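PDB 3LRK: alpha-galactosidase 1 from Saccharomyces cerevisiae, which hydrolyses terminal, non-reducing alpha-D-galactose residues from alpha-D-galactosides such as galactose oligosaccharides, galactomannans and galactolipids. Local coordinates for residues A[33-37]-A[48-52]; A[263-267]-A[303-307]; A[278-282]-A[306-312]; A[284-288]-A[321-325]. The protein carries 1 engineered substitution. All coordinates share one frame. Numbering follows the deposited sequence.

Interaction 1 (A[33-37]-A[48-52]); sequences GWDNW and LLLDT
A buried, apolar strand-to-helix contact joins the first strand of the catalytic (beta/alpha)8 barrel to helix 46-58, the first long helix after it. Residues 33-35 are extended, between neighbouring strands 68-70 and 290-292; Asn-36 leaves the strand, and a capping bond from Trp-37 N to Asp-35 OD1 (2.8 Å) shapes the turn into the next short helix. Residues 48-52 are helical. The strand and helix axes run 10.9 Å apart at 147°, roughly antiparallel, as in the first half of a beta-alpha-beta crossover, and the closest CA atoms are those of Asn-36 and Leu-49, 8.0 Å apart. Trp-34, in a t rotamer with chi2 near 88°, directs its six-membered ring at the helix. Thr-52 CG2 sits 3.3 Å from the centroid of that ring and 1° off its normal, a CH-pi contact. At the ring edge, Leu-49 CD1 lies 4.0 Å from Trp-34 CZ3 and Leu-48 CD1 4.4 Å from Trp-34 CH2. Leu-48 CD2 also reaches Asn-36 CB at 4.0 Å. The indole NE1 is bonded to Ala-294 O, beyond strand 290-292. With no hydrogen bond between the segments, strand and helix are held by dispersion and a CH-pi contact, centred mainly on one indole.

Interaction 2 (A[263-267]-A[303-307]); sequences NLEVG and SYSIY
Tyr-307, at the end of helix 301-307, fits its ring into the hollow of loop 263-267, packing a loop that follows barrel strand 258-260 onto a helix late in the (beta/alpha)8 domain. Leu-264 and Val-266 are extended (phi/psi -65/137° and -56/127°) and face the helix; Gly-267 has positive phi (79/9°). Glu-265 turns between them and points away, its side chain about 7 Å from that of the proton donor Asp-209. The Tyr-307 ring (chi1 m, chi2 123°) enters between Leu-264 and Val-266: Val-266 CG1 lies over one face, a CH-pi contact 4.0 Å from the centroid, and Leu-264 CD1 meets the edge, 3.8 Å from Tyr-307 CE2. Val-266, chi1 t, is the reciprocal bump, its CG1 lodging 3.8 Å from both Ser-303 CB and Ile-306 CG2. The backbones come closest at Gly-267 and Ser-303, with CA atoms 5.0 Å apart and Gly-267 CA 3.2 Å from Ser-303 OG; a CB on Gly-267 would lie only 3.3 Å from Ser-303 CB. Tyr-307 OH donates to Val-266 O at 2.6 Å. One short bond thus satisfies a buried carbonyl inside a largely apolar fit, with the polar Gly-267/Ser-303 corner tied to Glu-276 of helix 273-285.

Interaction 3 (A[278-282]-A[306-312]); sequences AHFSM and IYSQASV
Phe-280 has by far the most surface covered here, followed by Val-312 and Ile-306. It projects from helix 273-285 toward the bend between helices 301-307 and 310-316, all in the GH27 catalytic domain. Residues 278-282 are regular helix. Ser-308 leaves helical phi/psi (-100/8°) and Gln-309, at -73/95°, is the N-cap residue of the next helix, so the chain bends round the incoming ring. The register pairs Phe-280 with Ile-306 (CA atoms 7.2 Å apart) and Ser-281 with Val-312 (6.3 Å). In its t rotamer, with chi2 75°, Phe-280 has Ile-306 O over one ring face, 3.2 Å from CE2. Ile-306, chi1 m and chi2 t, places CG2 3.5 Å from Phe-280 CB. Val-312, chi1 t, brings CG1 to 3.6 Å from Phe-280 CE2 and 4.0 Å from Ser-281 CA. Tyr-307 CD2 approaches Phe-280 CE1 at 4.0 Å. Phe-464 of strand 461-469 touches Ser-281 and Val-312, which places this helical layer against the C-terminal beta sandwich. No hydrogen bond links the segments: the ring fills the bend by van der Waals contact with apolar side chains and with Ile-306 O, which accepts from Gln-309 N at 3.1 Å.

Interaction 4 (A[284-288]-A[321-325]); sequences AMVKS and GIPAT
Met-285, Val-286 and Lys-287, at the end of helix 273-285, pack against the extended segment 321-325 leading into strand 325-331. Met-285 is still helical (-66/-32°), Val-286 is the first residue to depart (-90/6°), and Lys-287 takes up left-handed values (59/41°). The nearest CA atoms are those of Val-286 and Pro-323, 4.2 Å apart. With chi angles t, t and p, Met-285 brings its CE 3.6 Å from Ala-324 CB. The CA-to-CB bond of Val-286 (chi1 m) runs sideways; Val-286 O meets Pro-323 CB at 3.5 Å, on a ring with C-gamma exo pucker. Lys-287 is the C-prime residue of a Schellman motif, in which Lys-287 N bonds Ala-284 O (3.0 Å) and Ser-288 N reaches back to Trp-283 O. This helix end lies where the barrel domain meets the C-terminal antiparallel beta sandwich: Trp-346 of strand 342-349 touches Met-285 and Val-286. From the last residue of the helix, Met-285 O accepts from Ala-324 N at 3.0 Å, with an angle of 160°. The Lys-287 chain starts at an unusual chi1 of -92°, continues p, t, t, and lays CE 3.4 Å from Ile-322 O and 3.8 Å from Gly-321 CA; a CB on Gly-321 would lie 3.3 Å from Lys-287 CE, a tight approach. Lys-287 NZ donates to Ile-315 O and to water 1 (2.8 Å), which also accepts from Ile-322 N at 3.1 Å.

Overall arrangement
From the N terminus, interaction 1 closes a short loop between the first barrel strand and helix 46-58. The other three lie late in the barrel and at its junction with the beta sandwich. Interaction 2 joins the loop after strand 258-260 to helix 301-307. Interaction 3 opens on helix 273-285, within the span that interaction 2 closes, and shares its Ile-306 and Tyr-307; Glu-265 N and His-279 NE2, 3.0 Å apart, probably bond the two. Interaction 4 crosses both, tying the end of that helix to the segment leading into the first sandwich strand, 325-331. Interaction 1 touches interaction 2 through Asp-35 and Asn-263, and Ala-284 packs on Val-312 between interactions 3 and 4.

Interaction 1 (A[33-37]-A[48-52])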
loop_
_atom_site.group_PDB
_atom_site.type_symbol
_atom_site.label_atom_id
_atom_site.label_comp_id
_atom_site.label_asym_id
_atom_site.label_seq_id
_atom_site.Cartn_x
_atom_site.Cartn_y
_atom_site.Cartn_z
ATOM N N GLY A 33 6.736 25.150 -24.823
ATOM C CA GLY A 33 7.363 24.724 -26.056
ATOM C C GLY A 33 6.545 23.730 -26.842
ATOM O O GLY A 33 5.324 23.798 -26.857
ATOM N N TRP A 34 7.236 22.797 -27.482
ATOM C CA TRP A 34 6.616 21.803 -28.343
ATOM C C TRP A 34 7.474 20.536 -28.364
ATOM O O TRP A 34 8.704 20.602 -28.291
ATOM C CB TRP A 34 6.462 22.382 -29.758
ATOM C CG TRP A 34 6.040 21.396 -30.834
ATOM C CD1 TRP A 34 4.761 21.061 -31.185
ATOM C CD2 TRP A 34 6.901 20.656 -31.709
ATOM N NE1 TRP A 34 4.772 20.145 -32.213
ATOM C CE2 TRP A 34 6.071 19.881 -32.557
ATOM C CE3 TRP A 34 8.294 20.567 -31.860
ATOM C CZ2 TRP A 34 6.587 19.025 -33.537
ATOM C CZ3 TRP A 34 8.807 19.710 -32.842
ATOM C CH2 TRP A 34 7.950 18.956 -33.666
ATOM N N ASP A 35 6.807 19.391 -28.474
ATOM C CA ASP A 35 7.464 18.090 -28.557
ATOM C C ASP A 35 6.833 17.343 -29.744
ATOM O O ASP A 35 5.612 17.376 -29.925
ATOM C CB ASP A 35 7.271 17.333 -27.225
ATOM C CG ASP A 35 7.977 15.977 -27.180
ATOM O OD1 ASP A 35 7.769 15.140 -28.095
ATOM O OD2 ASP A 35 8.722 15.728 -26.189
ATOM N N ASN A 36 7.664 16.680 -30.538
ATOM C CA ASN A 36 7.226 16.035 -31.784
ATOM C C ASN A 36 6.482 14.706 -31.629
ATOM O O ASN A 36 5.940 14.179 -32.608
ATOM C CB ASN A 36 8.434 15.804 -32.692
ATOM C CG ASN A 36 9.391 14.763 -32.129
ATOM O OD1 ASN A 36 9.225 13.551 -32.333
ATOM N ND2 ASN A 36 10.389 15.228 -31.412
ATOM N N TRP A 37 6.466 14.156 -30.415
ATOM C CA TRP A 37 6.007 12.779 -30.229
ATOM C C TRP A 37 4.551 12.521 -30.650
ATOM O O TRP A 37 4.305 11.675 -31.522
ATOM C CB TRP A 37 6.249 12.262 -28.800
ATOM C CG TRP A 37 5.931 10.807 -28.735
ATOM C CD1 TRP A 37 4.809 10.230 -28.221
ATOM C CD2 TRP A 37 6.721 9.744 -29.281
ATOM N NE1 TRP A 37 4.863 8.857 -28.387
ATOM C CE2 TRP A 37 6.025 8.537 -29.037
ATOM C CE3 TRP A 37 7.962 9.694 -29.938
ATOM C CZ2 TRP A 37 6.526 7.292 -29.433
ATOM C CZ3 TRP A 37 8.463 8.450 -30.328
ATOM C CH2 TRP A 37 7.740 7.271 -30.078
ATOM N N LEU A 48 12.142 18.116 -40.182
ATOM C CA LEU A 48 10.914 18.188 -39.373
ATOM C C LEU A 48 11.040 19.248 -38.300
ATOM O O LEU A 48 10.151 20.086 -38.120
ATOM C CB LEU A 48 10.596 16.837 -38.683
ATOM C CG LEU A 48 9.732 16.937 -37.398
ATOM C CD1 LEU A 48 8.248 17.188 -37.704
ATOM C CD2 LEU A 48 9.887 15.742 -36.454
ATOM N N LEU A 49 12.153 19.191 -37.578
ATOM C CA LEU A 49 12.363 20.032 -36.423
ATOM C C LEU A 49 12.417 21.500 -36.827
ATOM O O LEU A 49 11.798 22.349 -36.185
ATOM C CB LEU A 49 13.659 19.613 -35.735
ATOM C CG LEU A 49 13.620 19.144 -34.278
ATOM C CD1 LEU A 49 12.375 18.322 -33.935
ATOM C CD2 LEU A 49 14.882 18.356 -34.010
ATOM N N LEU A 50 13.146 21.793 -37.900
ATOM C CA LEU A 50 13.324 23.176 -38.346
ATOM C C LEU A 50 12.081 23.751 -39.037
ATOM O O LEU A 50 11.765 24.923 -38.849
ATOM C CB LEU A 50 14.578 23.314 -39.221
ATOM C CG LEU A 50 15.894 22.877 -38.548
ATOM C CD1 LEU A 50 17.092 23.139 -39.444
ATOM C CD2 LEU A 50 16.102 23.512 -37.164
ATOM N N ASP A 51 11.391 22.929 -39.837
ATOM C CA ASP A 51 10.080 23.303 -40.418
ATOM C C ASP A 51 9.046 23.639 -39.349
ATOM O O ASP A 51 8.327 24.630 -39.462
ATOM C CB ASP A 51 9.517 22.185 -41.296
ATOM C CG ASP A 51 10.242 22.049 -42.623
ATOM O OD1 ASP A 51 11.140 22.867 -42.926
ATOM O OD2 ASP A 51 9.908 21.091 -43.361
ATOM N N THR A 52 8.975 22.807 -38.311
ATOM C CA THR A 52 8.076 23.052 -37.179
ATOM C C THR A 52 8.452 24.335 -36.448
ATOM O O THR A 52 7.591 25.155 -36.152
ATOM C CB THR A 52 8.094 21.881 -36.177
ATOM O OG1 THR A 52 7.400 20.766 -36.740
ATOM C CG2 THR A 52 7.416 22.271 -34.864
#

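Interaction 2 (A[263-267]-A[303-307])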
loop_
_atom_site.group_PDB
_atom_site.type_symbol
_atom_site.label_atom_id
_atom_site.label_comp_id
_atom_site.label_asym_id
_atom_site.label_seq_id
_atom_site.Cartn_x
_atom_site.Cartn_y
_atom_site.Cartn_z
ATOM N N ASN A 263 2.247 16.643 -22.105
ATOM C CA ASN A 263 1.996 17.572 -23.208
ATOM C C ASN A 263 0.498 17.789 -23.447
ATOM O O ASN A 263 -0.313 16.874 -23.260
ATOM C CB ASN A 263 2.645 17.079 -24.497
ATOM C CG ASN A 263 4.138 16.809 -24.360
ATOM O OD1 ASN A 263 4.758 17.031 -23.305
ATOM N ND2 ASN A 263 4.724 16.334 -25.436
ATOM N N LEU A 264 0.154 19.006 -23.853
ATOM C CA LEU A 264 -1.216 19.389 -24.186
ATOM C C LEU A 264 -1.735 18.633 -25.401
ATOM O O LEU A 264 -1.021 18.467 -26.395
ATOM C CB LEU A 264 -1.290 20.908 -24.440
ATOM C CG LEU A 264 -1.036 21.761 -23.192
ATOM C CD1 LEU A 264 -0.536 23.182 -23.517
ATOM C CD2 LEU A 264 -2.281 21.783 -22.285
ATOM N N GLU A 265 -2.982 18.185 -25.309
ATOM C CA GLU A 265 -3.637 17.451 -26.374
ATOM C C GLU A 265 -4.519 18.384 -27.210
ATOM O O GLU A 265 -5.257 17.935 -28.087
ATOM C CB GLU A 265 -4.456 16.294 -25.799
ATOM C CG GLU A 265 -3.619 15.245 -25.063
ATOM C CD GLU A 265 -2.993 14.205 -25.984
ATOM O OE1 GLU A 265 -2.975 14.379 -27.225
ATOM O OE2 GLU A 265 -2.500 13.194 -25.458
ATOM N N VAL A 266 -4.427 19.682 -26.924
ATOM C CA VAL A 266 -5.093 20.700 -27.728
ATOM C C VAL A 266 -4.618 20.539 -29.176
ATOM O O VAL A 266 -3.418 20.487 -29.445
ATOM C CB VAL A 266 -4.809 22.133 -27.198
ATOM C CG1 VAL A 266 -5.482 23.195 -28.077
ATOM C CG2 VAL A 266 -5.278 22.280 -25.750
ATOM N N GLY A 267 -5.571 20.418 -30.095
ATOM C CA GLY A 267 -5.256 20.222 -31.508
ATOM C C GLY A 267 -4.862 18.799 -31.855
ATOM O O GLY A 267 -4.403 18.540 -32.970
ATOM N N SER A 303 -8.085 25.322 -32.129
ATOM C CA SER A 303 -6.978 24.859 -31.287
ATOM C C SER A 303 -5.862 25.895 -31.229
ATOM O O SER A 303 -5.322 26.180 -30.155
ATOM C CB SER A 303 -6.461 23.509 -31.777
ATOM O OG SER A 303 -7.480 22.529 -31.686
ATOM N N TYR A 304 -5.530 26.472 -32.384
ATOM C CA TYR A 304 -4.562 27.570 -32.459
ATOM C C TYR A 304 -4.913 28.740 -31.533
ATOM O O TYR A 304 -4.046 29.244 -30.834
ATOM C CB TYR A 304 -4.388 28.048 -33.912
ATOM C CG TYR A 304 -3.506 29.267 -34.089
ATOM C CD1 TYR A 304 -2.175 29.289 -33.630
ATOM C CD2 TYR A 304 -3.986 30.393 -34.759
ATOM C CE1 TYR A 304 -1.373 30.424 -33.812
ATOM C CE2 TYR A 304 -3.203 31.505 -34.940
ATOM C CZ TYR A 304 -1.903 31.527 -34.480
ATOM O OH TYR A 304 -1.158 32.678 -34.690
ATOM N N SER A 305 -6.175 29.165 -31.512
ATOM C CA SER A 305 -6.543 30.305 -30.661
ATOM C C SER A 305 -6.596 29.940 -29.171
ATOM O O SER A 305 -6.536 30.820 -28.308
ATOM C CB SER A 305 -7.854 30.945 -31.107
ATOM O OG SER A 305 -8.926 30.053 -30.955
ATOM N N ILE A 306 -6.717 28.647 -28.877
ATOM C CA ILE A 306 -6.573 28.180 -27.494
ATOM C C ILE A 306 -5.105 28.348 -27.046
ATOM O O ILE A 306 -4.829 29.008 -26.032
ATOM C CB ILE A 306 -7.132 26.742 -27.309
ATOM C CG1 ILE A 306 -8.667 26.793 -27.347
ATOM C CG2 ILE A 306 -6.651 26.118 -25.976
ATOM C CD1 ILE A 306 -9.339 25.479 -27.616
ATOM N N TYR A 307 -4.172 27.803 -27.832
ATOM C CA TYR A 307 -2.734 27.935 -27.542
ATOM C C TYR A 307 -2.264 29.388 -27.476
ATOM O O TYR A 307 -1.250 29.685 -26.854
ATOM C CB TYR A 307 -1.900 27.235 -28.611
ATOM C CG TYR A 307 -1.801 25.734 -28.472
ATOM C CD1 TYR A 307 -2.204 24.899 -29.513
ATOM C CD2 TYR A 307 -1.282 25.149 -27.305
ATOM C CE1 TYR A 307 -2.103 23.505 -29.403
ATOM C CE2 TYR A 307 -1.181 23.757 -27.184
ATOM C CZ TYR A 307 -1.592 22.948 -28.232
ATOM O OH TYR A 307 -1.492 21.584 -28.104
#

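Interaction 3 (A[278-282]-A[306-312])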
loop_
_atom_site.group_PDB
_atom_site.type_symbol
_atom_site.label_atom_id
_atom_site.label_comp_id
_atom_site.label_asym_id
_atom_site.label_seq_id
_atom_site.Cartn_x
_atom_site.Cartn_y
_atom_site.Cartn_z
ATOM N N ALA A 278 -10.999 23.710 -21.290
ATOM C CA ALA A 278 -10.892 23.169 -19.932
ATOM C C ALA A 278 -9.484 22.629 -19.679
ATOM O O ALA A 278 -8.870 22.936 -18.661
ATOM C CB ALA A 278 -11.927 22.075 -19.721
ATOM N N HIS A 279 -8.984 21.850 -20.639
ATOM C CA HIS A 279 -7.673 21.205 -20.573
ATOM C C HIS A 279 -6.530 22.238 -20.527
ATOM O O HIS A 279 -5.677 22.186 -19.632
ATOM C CB HIS A 279 -7.569 20.221 -21.752
ATOM C CG HIS A 279 -6.218 19.607 -21.961
ATOM N ND1 HIS A 279 -5.417 19.162 -20.928
ATOM C CD2 HIS A 279 -5.558 19.301 -23.107
ATOM C CE1 HIS A 279 -4.304 18.653 -21.428
ATOM N NE2 HIS A 279 -4.368 18.717 -22.748
ATOM N N PHE A 280 -6.539 23.196 -21.456
ATOM C CA PHE A 280 -5.518 24.245 -21.499
ATOM C C PHE A 280 -5.557 25.134 -20.248
ATOM O O PHE A 280 -4.512 25.421 -19.658
ATOM C CB PHE A 280 -5.653 25.076 -22.787
ATOM C CG PHE A 280 -4.540 26.064 -23.007
ATOM C CD1 PHE A 280 -3.269 25.641 -23.431
ATOM C CD2 PHE A 280 -4.767 27.434 -22.826
ATOM C CE1 PHE A 280 -2.245 26.563 -23.650
ATOM C CE2 PHE A 280 -3.755 28.367 -23.044
ATOM C CZ PHE A 280 -2.489 27.945 -23.452
ATOM N N SER A 281 -6.764 25.530 -19.838
ATOM C CA SER A 281 -6.962 26.389 -18.664
ATOM C C SER A 281 -6.518 25.719 -17.367
ATOM O O SER A 281 -5.913 26.369 -16.512
ATOM C CB SER A 281 -8.426 26.812 -18.527
ATOM O OG SER A 281 -8.866 27.533 -19.666
ATOM N N MET A 282 -6.828 24.430 -17.216
ATOM C CA MET A 282 -6.463 23.721 -15.981
ATOM C C MET A 282 -4.952 23.440 -15.875
ATOM O O MET A 282 -4.367 23.623 -14.806
ATOM C CB MET A 282 -7.321 22.468 -15.764
ATOM C CG MET A 282 -8.802 22.773 -15.402
ATOM S SD MET A 282 -9.033 24.038 -14.124
ATOM C CE MET A 282 -8.186 23.224 -12.763
ATOM N N ILE A 306 -6.717 28.647 -28.877
ATOM C CA ILE A 306 -6.573 28.180 -27.494
ATOM C C ILE A 306 -5.105 28.348 -27.046
ATOM O O ILE A 306 -4.829 29.008 -26.032
ATOM C CB ILE A 306 -7.132 26.742 -27.309
ATOM C CG1 ILE A 306 -8.667 26.793 -27.347
ATOM C CG2 ILE A 306 -6.651 26.118 -25.976
ATOM C CD1 ILE A 306 -9.339 25.479 -27.616
ATOM N N TYR A 307 -4.172 27.803 -27.832
ATOM C CA TYR A 307 -2.734 27.935 -27.542
ATOM C C TYR A 307 -2.264 29.388 -27.476
ATOM O O TYR A 307 -1.250 29.685 -26.854
ATOM C CB TYR A 307 -1.900 27.235 -28.611
ATOM C CG TYR A 307 -1.801 25.734 -28.472
ATOM C CD1 TYR A 307 -2.204 24.899 -29.513
ATOM C CD2 TYR A 307 -1.282 25.149 -27.305
ATOM C CE1 TYR A 307 -2.103 23.505 -29.403
ATOM C CE2 TYR A 307 -1.181 23.757 -27.184
ATOM C CZ TYR A 307 -1.592 22.948 -28.232
ATOM O OH TYR A 307 -1.492 21.584 -28.104
ATOM N N SER A 308 -2.996 30.279 -28.143
ATOM C CA SER A 308 -2.582 31.671 -28.260
ATOM C C SER A 308 -3.295 32.606 -27.280
ATOM O O SER A 308 -3.122 33.822 -27.353
ATOM C CB SER A 308 -2.758 32.158 -29.707
ATOM O OG SER A 308 -4.116 32.462 -29.963
ATOM N N GLN A 309 -4.072 32.047 -26.349
ATOM C CA GLN A 309 -4.779 32.874 -25.361
ATOM C C GLN A 309 -3.823 33.443 -24.305
ATOM O O GLN A 309 -3.521 32.792 -23.290
ATOM C CB GLN A 309 -5.959 32.117 -24.727
ATOM C CG GLN A 309 -6.900 32.992 -23.851
ATOM C CD GLN A 309 -7.811 33.922 -24.668
ATOM O OE1 GLN A 309 -7.676 34.030 -25.885
ATOM N NE2 GLN A 309 -8.737 34.591 -23.992
ATOM N N ALA A 310 -3.372 34.674 -24.555
ATOM C CA ALA A 310 -2.411 35.374 -23.703
ATOM C C ALA A 310 -2.837 35.458 -22.242
ATOM O O ALA A 310 -2.008 35.329 -21.350
ATOM C CB ALA A 310 -2.133 36.766 -24.257
ATOM N N SER A 311 -4.134 35.656 -22.024
ATOM C CA SER A 311 -4.735 35.787 -20.696
ATOM C C SER A 311 -4.525 34.529 -19.845
ATOM O O SER A 311 -4.278 34.598 -18.635
ATOM C CB SER A 311 -6.236 36.019 -20.866
ATOM O OG SER A 311 -6.731 36.780 -19.790
ATOM N N VAL A 312 -4.645 33.377 -20.489
ATOM C CA VAL A 312 -4.508 32.097 -19.798
ATOM C C VAL A 312 -3.029 31.754 -19.555
ATOM O O VAL A 312 -2.670 31.265 -18.476
ATOM C CB VAL A 312 -5.274 30.981 -20.547
ATOM C CG1 VAL A 312 -5.002 29.608 -19.941
ATOM C CG2 VAL A 312 -6.779 31.271 -20.541
#

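Interaction 4 (A[284-288]-A[321-325])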
loop_
_atom_site.group_PDB
_atom_site.type_symbol
_atom_site.label_atom_id
_atom_site.label_comp_id
_atom_site.label_asym_id
_atom_site.label_seq_id
_atom_site.Cartn_x
_atom_site.Cartn_y
_atom_site.Cartn_z
ATOM N N ALA A 284 -2.697 25.359 -17.301
ATOM C CA ALA A 284 -2.155 26.677 -16.948
ATOM C C ALA A 284 -2.266 26.943 -15.438
ATOM O O ALA A 284 -1.290 27.346 -14.780
ATOM C CB ALA A 284 -2.842 27.785 -17.747
ATOM N N MET A 285 -3.460 26.704 -14.910
ATOM C CA MET A 285 -3.818 27.071 -13.542
ATOM C C MET A 285 -3.046 26.313 -12.457
ATOM O O MET A 285 -2.803 26.850 -11.368
ATOM C CB MET A 285 -5.311 26.847 -13.344
ATOM C CG MET A 285 -5.920 27.687 -12.244
ATOM S SD MET A 285 -7.513 27.009 -11.781
ATOM C CE MET A 285 -6.986 25.356 -11.358
ATOM N N VAL A 286 -2.678 25.063 -12.749
ATOM C CA VAL A 286 -1.868 24.270 -11.818
ATOM C C VAL A 286 -0.365 24.448 -12.058
ATOM O O VAL A 286 0.456 23.765 -11.435
ATOM C CB VAL A 286 -2.265 22.760 -11.811
ATOM C CG1 VAL A 286 -3.736 22.597 -11.463
ATOM C CG2 VAL A 286 -1.954 22.084 -13.151
ATOM N N LYS A 287 -0.008 25.366 -12.959
ATOM C CA LYS A 287 1.396 25.636 -13.295
ATOM C C LYS A 287 2.124 24.384 -13.828
ATOM O O LYS A 287 3.284 24.112 -13.497
ATOM C CB LYS A 287 2.132 26.271 -12.109
ATOM C CG LYS A 287 2.143 27.804 -12.084
ATOM C CD LYS A 287 0.768 28.450 -11.877
ATOM C CE LYS A 287 0.957 29.866 -11.313
ATOM N NZ LYS A 287 -0.285 30.673 -11.396
ATOM N N SER A 288 1.421 23.622 -14.660
ATOM C CA SER A 288 2.058 22.596 -15.460
ATOM C C SER A 288 2.861 23.286 -16.566
ATOM O O SER A 288 2.496 24.392 -16.994
ATOM C CB SER A 288 1.010 21.669 -16.091
ATOM O OG SER A 288 1.619 20.727 -16.972
ATOM N N GLY A 321 5.031 32.031 -9.051
ATOM C CA GLY A 321 3.874 31.188 -9.321
ATOM C C GLY A 321 3.490 30.186 -8.260
ATOM O O GLY A 321 4.334 29.478 -7.710
ATOM N N ILE A 322 2.192 30.138 -7.982
ATOM C CA ILE A 322 1.624 29.180 -7.053
ATOM C C ILE A 322 0.535 28.406 -7.794
ATOM O O ILE A 322 -0.371 29.018 -8.354
ATOM C CB ILE A 322 1.044 29.891 -5.795
ATOM C CG1 ILE A 322 2.163 30.628 -5.046
ATOM C CG2 ILE A 322 0.324 28.896 -4.882
ATOM C CD1 ILE A 322 1.681 31.557 -3.952
ATOM N N PRO A 323 0.639 27.057 -7.831
ATOM C CA PRO A 323 -0.449 26.256 -8.375
ATOM C C PRO A 323 -1.755 26.525 -7.635
ATOM O O PRO A 323 -1.754 26.724 -6.415
ATOM C CB PRO A 323 0.013 24.813 -8.118
ATOM C CG PRO A 323 1.485 24.894 -8.067
ATOM C CD PRO A 323 1.775 26.221 -7.404
ATOM N N ALA A 324 -2.865 26.529 -8.361
ATOM C CA ALA A 324 -4.166 26.707 -7.730
ATOM C C ALA A 324 -4.585 25.470 -6.917
ATOM O O ALA A 324 -4.026 24.379 -7.083
ATOM C CB ALA A 324 -5.217 27.059 -8.762
ATOM N N THR A 325 -5.567 25.665 -6.042
ATOM C CA THR A 325 -6.041 24.654 -5.114
ATOM C C THR A 325 -7.455 24.244 -5.494
ATOM O O THR A 325 -8.293 25.094 -5.806
ATOM C CB THR A 325 -6.049 25.215 -3.654
ATOM O OG1 THR A 325 -4.712 25.549 -3.263
ATOM C CG2 THR A 325 -6.654 24.212 -2.663
HETATM O O HOH W 1 0.148 32.253 -9.080
#